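Local coordinates for Pex protein (Anabaena sp. PCC 7120, PDB 2DQL), which is associated with the cyanobacterial circadian clock and, as a member of the PadR-like family, probably binds DNA to regulate transcription, at residues A[18-21]-A[22-26]; A[54-57]-A[58-62]. All coordinates share one frame; numbering follows the deposited sequence.

Contact 1 of 2, residues A[18-21]-A[22-26]; sequences LCQE and VAICY
Leu18 reaches over the first turn of helix 20-31, the opening helix of a PadR-like winged helix-turn-helix fold, and meets Val22, Ala23 and Tyr26 with its two methyl branches. CD2 packs on CG1 of Val22 at 3.8 Å, the two side chains crossing at about a right angle. The other branch, CD1, lies 4.0 Å from the CA of Ala23 and also touches the CB of Tyr26. Leu18 directly precedes the N-cap residue Cys19, so its grip on Ala23, five residues on, has the spacing of a hydrophobic staple. Cys19 itself turns SG between its backbone N and carbonyl carbon (chi1 60°) and thereby lays the sulfur 3.7 Å from CG2 of Val22. The two methyls of Val22 are thus divided, CG1 to Leu18 and CG2 to Cys19. Within the same turn, on the face toward helix 56-68, the extended Gln20 chain brings CG within 4.0 Å of CD1 of Ile24, whose CG1 also lies close to the Gln20 carbonyl oxygen. Replacing Ile24 with an alanine would probably leave the CG methylene of Gln20 without its apolar neighbour and open a gap toward Ala62 and Phe65 of helix 56-68, which Ile24 also touches. Helix 96-112 covers the Leu18 and Val22 flank with Trp106, and Phe9 of the second subunit packs on Cys19 and Val22. Tyr26 is fixed at its far end by a hydrogen bond from OH to the backbone O of Leu41 in helix 38-48. Beneath these side chains the helix starts with two backbone bonds, Ala23 N to Cys19 O and Ile24 N to Gln20 O, both at 2.9 Å, the first the straighter at 165°.

Contact 2 of 2, residues A[54-57]-A[58-62]; sequences LSDT and VLYSA
Tyr60 stands one turn beyond Asp56 on helix 56-68, by its position the likely recognition helix of the winged helix-turn-helix. From CB, 3.9 Å from the Asp56 carbonyl O, the side chain runs out past that oxygen, which lies 3.5 Å from CD2 at the ring edge. Further out, CE2 meets Asp56 OD2 at 3.5 Å, in the ring plane, with the carboxylate turned 64° against the ring. Both are weakly polar contacts of ring C-H edge with oxygen. Leu59 CG sits over one ring face, offset toward the rim.

Ser55 caps the helix: with chi1 at 76° its OG turns forward into the first turn and accepts from Val58 N at 2.9 Å. Leu54, just ahead of the cap, forms a hydrophobic staple, CD2 packing on Leu59 CD1 at 4.1 Å while CD1 rests on Val58 CG1. Leu59 then carries this apolar side on to Leu41 and Ile42 of helix 38-48. At Thr57, the carbonyl O takes two bonds from Ser61, one from N and one from OG at 2.9 Å, arriving from opposite faces of the carbonyl plane.

One side of the turn is therefore apolar and turned to the core, while the hydroxyls differ in role: Ser55 OG serves an amide with no earlier helical carbonyl to bond to, whereas Ser61 OG satisfies itself on an already bonded Thr57 O.

Overall arrangement
From the N terminus, helix 3-11 leads into strand 16-17, and contact 1 then starts helix 20-31. After helix 38-48, strand 52-53 runs parallel to strand 16-17, and contact 2 starts helix 56-68. Each contact closes no long loop, spanning just the start of its own helix; the two follow in series, neither nesting nor crossing. In space they meet, with centres about 9 Å apart: Ala23 CB packs on Val58 CG1 at 3.6 Å, joining the two helix starts beside the short parallel sheet. Both lean on helix 38-48; contact 1 also reaches helix 96-112 and the second subunit, while Asp56, Thr57 and Tyr60 of contact 2 are exposed.

Contact 1 of 2, residues A[18-21]-A[22-26]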
loop_
_atom_site.group_PDB
_atom_site.type_symbol
_atom_site.label_atom_id
_atom_site.label_comp_id
_atom_site.label_asym_id
_atom_site.label_seq_id
_atom_site.Cartn_x
_atom_site.Cartn_y
_atom_site.Cartn_z
ATOM N N LEU A 18 -7.432 -0.597 -0.549
ATOM C CA LEU A 18 -7.610 -1.300 0.711
ATOM C C LEU A 18 -6.871 -2.630 0.753
ATOM O O LEU A 18 -6.767 -3.325 -0.260
ATOM C CB LEU A 18 -9.101 -1.566 0.966
ATOM C CG LEU A 18 -10.078 -0.388 0.907
ATOM C CD1 LEU A 18 -11.464 -0.874 1.327
ATOM C CD2 LEU A 18 -9.609 0.736 1.832
ATOM N N CYS A 19 -6.350 -2.980 1.923
ATOM C CA CYS A 19 -5.688 -4.265 2.091
ATOM C C CYS A 19 -6.819 -5.173 2.562
ATOM O O CYS A 19 -7.910 -4.686 2.871
ATOM C CB CYS A 19 -4.579 -4.194 3.143
ATOM S SG CYS A 19 -5.114 -3.718 4.797
ATOM N N GLN A 20 -6.565 -6.474 2.625
ATOM C CA GLN A 20 -7.591 -7.436 3.019
ATOM C C GLN A 20 -8.284 -7.158 4.350
ATOM O O GLN A 20 -9.515 -7.191 4.431
ATOM C CB GLN A 20 -7.006 -8.852 3.043
ATOM C CG GLN A 20 -8.063 -9.947 3.142
ATOM C CD GLN A 20 -7.460 -11.338 3.146
ATOM O OE1 GLN A 20 -6.587 -11.649 2.335
ATOM N NE2 GLN A 20 -7.924 -12.186 4.060
ATOM N N GLU A 21 -7.506 -6.885 5.391
ATOM C CA GLU A 21 -8.077 -6.628 6.704
ATOM C C GLU A 21 -9.086 -5.488 6.696
ATOM O O GLU A 21 -10.156 -5.593 7.299
ATOM C CB GLU A 21 -6.964 -6.338 7.718
ATOM C CG GLU A 21 -6.013 -7.510 7.940
ATOM C CD GLU A 21 -4.806 -7.506 7.007
ATOM O OE1 GLU A 21 -4.915 -7.043 5.851
ATOM O OE2 GLU A 21 -3.739 -7.991 7.438
ATOM N N VAL A 22 -8.751 -4.402 6.007
ATOM C CA VAL A 22 -9.636 -3.248 5.933
ATOM C C VAL A 22 -10.835 -3.540 5.026
ATOM O O VAL A 22 -11.963 -3.187 5.350
ATOM C CB VAL A 22 -8.887 -2.005 5.407
ATOM C CG1 VAL A 22 -9.849 -0.825 5.290
ATOM C CG2 VAL A 22 -7.734 -1.659 6.355
ATOM N N ALA A 23 -10.590 -4.198 3.898
ATOM C CA ALA A 23 -11.671 -4.525 2.965
ATOM C C ALA A 23 -12.735 -5.401 3.626
ATOM O O ALA A 23 -13.927 -5.245 3.358
ATOM C CB ALA A 23 -11.106 -5.226 1.740
ATOM N N ILE A 24 -12.303 -6.323 4.481
ATOM C CA ILE A 24 -13.241 -7.203 5.170
ATOM C C ILE A 24 -14.207 -6.371 6.016
ATOM O O ILE A 24 -15.416 -6.603 6.001
ATOM C CB ILE A 24 -12.492 -8.203 6.077
ATOM C CG1 ILE A 24 -11.762 -9.242 5.216
ATOM C CG2 ILE A 24 -13.461 -8.870 7.048
ATOM C CD1 ILE A 24 -10.804 -10.131 6.017
ATOM N N CYS A 25 -13.675 -5.394 6.744
ATOM C CA CYS A 25 -14.509 -4.542 7.585
ATOM C C CYS A 25 -15.418 -3.648 6.741
ATOM O O CYS A 25 -16.586 -3.448 7.076
ATOM C CB CYS A 25 -13.631 -3.693 8.506
ATOM S SG CYS A 25 -12.639 -4.689 9.631
ATOM N N TYR A 26 -14.881 -3.118 5.646
ATOM C CA TYR A 26 -15.669 -2.273 4.751
ATOM C C TYR A 26 -16.829 -3.079 4.162
ATOM O O TYR A 26 -17.974 -2.620 4.135
ATOM C CB TYR A 26 -14.797 -1.731 3.612
ATOM C CG TYR A 26 -15.602 -1.268 2.415
ATOM C CD1 TYR A 26 -16.467 -0.180 2.506
ATOM C CD2 TYR A 26 -15.554 -1.975 1.212
ATOM C CE1 TYR A 26 -17.274 0.189 1.429
ATOM C CE2 TYR A 26 -16.354 -1.619 0.136
ATOM C CZ TYR A 26 -17.213 -0.540 0.250
ATOM O OH TYR A 26 -18.025 -0.212 -0.805
#

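Contact 2 of 2, residues A[54-57]-A[58-62]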
loop_
_atom_site.group_PDB
_atom_site.type_symbol
_atom_site.label_atom_id
_atom_site.label_comp_id
_atom_site.label_asym_id
_atom_site.label_seq_id
_atom_site.Cartn_x
_atom_site.Cartn_y
_atom_site.Cartn_z
ATOM N N LEU A 54 -10.846 -0.408 -4.226
ATOM C CA LEU A 54 -10.861 -1.806 -3.825
ATOM C C LEU A 54 -10.605 -2.618 -5.083
ATOM O O LEU A 54 -11.380 -2.547 -6.038
ATOM C CB LEU A 54 -12.216 -2.196 -3.221
ATOM C CG LEU A 54 -12.367 -3.685 -2.875
ATOM C CD1 LEU A 54 -11.277 -4.132 -1.909
ATOM C CD2 LEU A 54 -13.748 -3.921 -2.267
ATOM N N SER A 55 -9.511 -3.370 -5.086
ATOM C CA SER A 55 -9.158 -4.185 -6.239
ATOM C C SER A 55 -10.005 -5.442 -6.266
ATOM O O SER A 55 -10.539 -5.880 -5.246
ATOM C CB SER A 55 -7.681 -4.589 -6.192
ATOM O OG SER A 55 -7.460 -5.617 -5.242
ATOM N N ASP A 56 -10.117 -6.022 -7.450
ATOM C CA ASP A 56 -10.879 -7.237 -7.629
ATOM C C ASP A 56 -10.228 -8.352 -6.806
ATOM O O ASP A 56 -10.915 -9.175 -6.204
ATOM C CB ASP A 56 -10.896 -7.585 -9.119
ATOM C CG ASP A 56 -11.802 -8.736 -9.435
ATOM O OD1 ASP A 56 -11.278 -9.802 -9.817
ATOM O OD2 ASP A 56 -13.034 -8.574 -9.298
ATOM N N THR A 57 -8.896 -8.360 -6.763
ATOM C CA THR A 57 -8.152 -9.371 -6.016
ATOM C C THR A 57 -8.389 -9.285 -4.506
ATOM O O THR A 57 -8.598 -10.299 -3.848
ATOM C CB THR A 57 -6.629 -9.267 -6.309
ATOM O OG1 THR A 57 -6.388 -9.626 -7.675
ATOM C CG2 THR A 57 -5.831 -10.199 -5.403
ATOM N N VAL A 58 -8.357 -8.079 -3.948
ATOM C CA VAL A 58 -8.587 -7.947 -2.517
ATOM C C VAL A 58 -10.059 -8.212 -2.197
ATOM O O VAL A 58 -10.375 -8.802 -1.168
ATOM C CB VAL A 58 -8.173 -6.552 -2.003
ATOM C CG1 VAL A 58 -8.539 -6.407 -0.524
ATOM C CG2 VAL A 58 -6.664 -6.373 -2.190
ATOM N N LEU A 59 -10.953 -7.781 -3.081
ATOM C CA LEU A 59 -12.384 -8.018 -2.880
ATOM C C LEU A 59 -12.643 -9.503 -2.668
ATOM O O LEU A 59 -13.272 -9.903 -1.687
ATOM C CB LEU A 59 -13.194 -7.544 -4.098
ATOM C CG LEU A 59 -14.642 -8.061 -4.185
ATOM C CD1 LEU A 59 -15.434 -7.571 -2.973
ATOM C CD2 LEU A 59 -15.291 -7.588 -5.483
ATOM N N TYR A 60 -12.125 -10.333 -3.561
ATOM C CA TYR A 60 -12.439 -11.753 -3.459
ATOM C C TYR A 60 -11.547 -12.437 -2.428
ATOM O O TYR A 60 -11.937 -13.516 -1.903
ATOM C CB TYR A 60 -12.637 -12.353 -4.853
ATOM C CG TYR A 60 -13.909 -11.906 -5.538
ATOM C CD1 TYR A 60 -15.137 -12.459 -5.194
ATOM C CD2 TYR A 60 -13.883 -10.933 -6.527
ATOM C CE1 TYR A 60 -16.301 -12.053 -5.816
ATOM C CE2 TYR A 60 -15.044 -10.521 -7.153
ATOM C CZ TYR A 60 -16.250 -11.085 -6.796
ATOM O OH TYR A 60 -17.406 -10.677 -7.418
ATOM N N SER A 61 -10.436 -11.852 -1.997
ATOM C CA SER A 61 -9.660 -12.441 -0.913
ATOM C C SER A 61 -10.513 -12.236 0.340
ATOM O O SER A 61 -10.577 -13.097 1.215
ATOM C CB SER A 61 -8.311 -11.731 -0.738
ATOM O OG SER A 61 -7.444 -11.993 -1.828
ATOM N N ALA A 62 -11.181 -11.085 0.406
ATOM C CA ALA A 62 -12.042 -10.748 1.534
ATOM C C ALA A 62 -13.293 -11.622 1.541
ATOM O O ALA A 62 -13.710 -12.108 2.590
ATOM C CB ALA A 62 -12.434 -9.285 1.467
#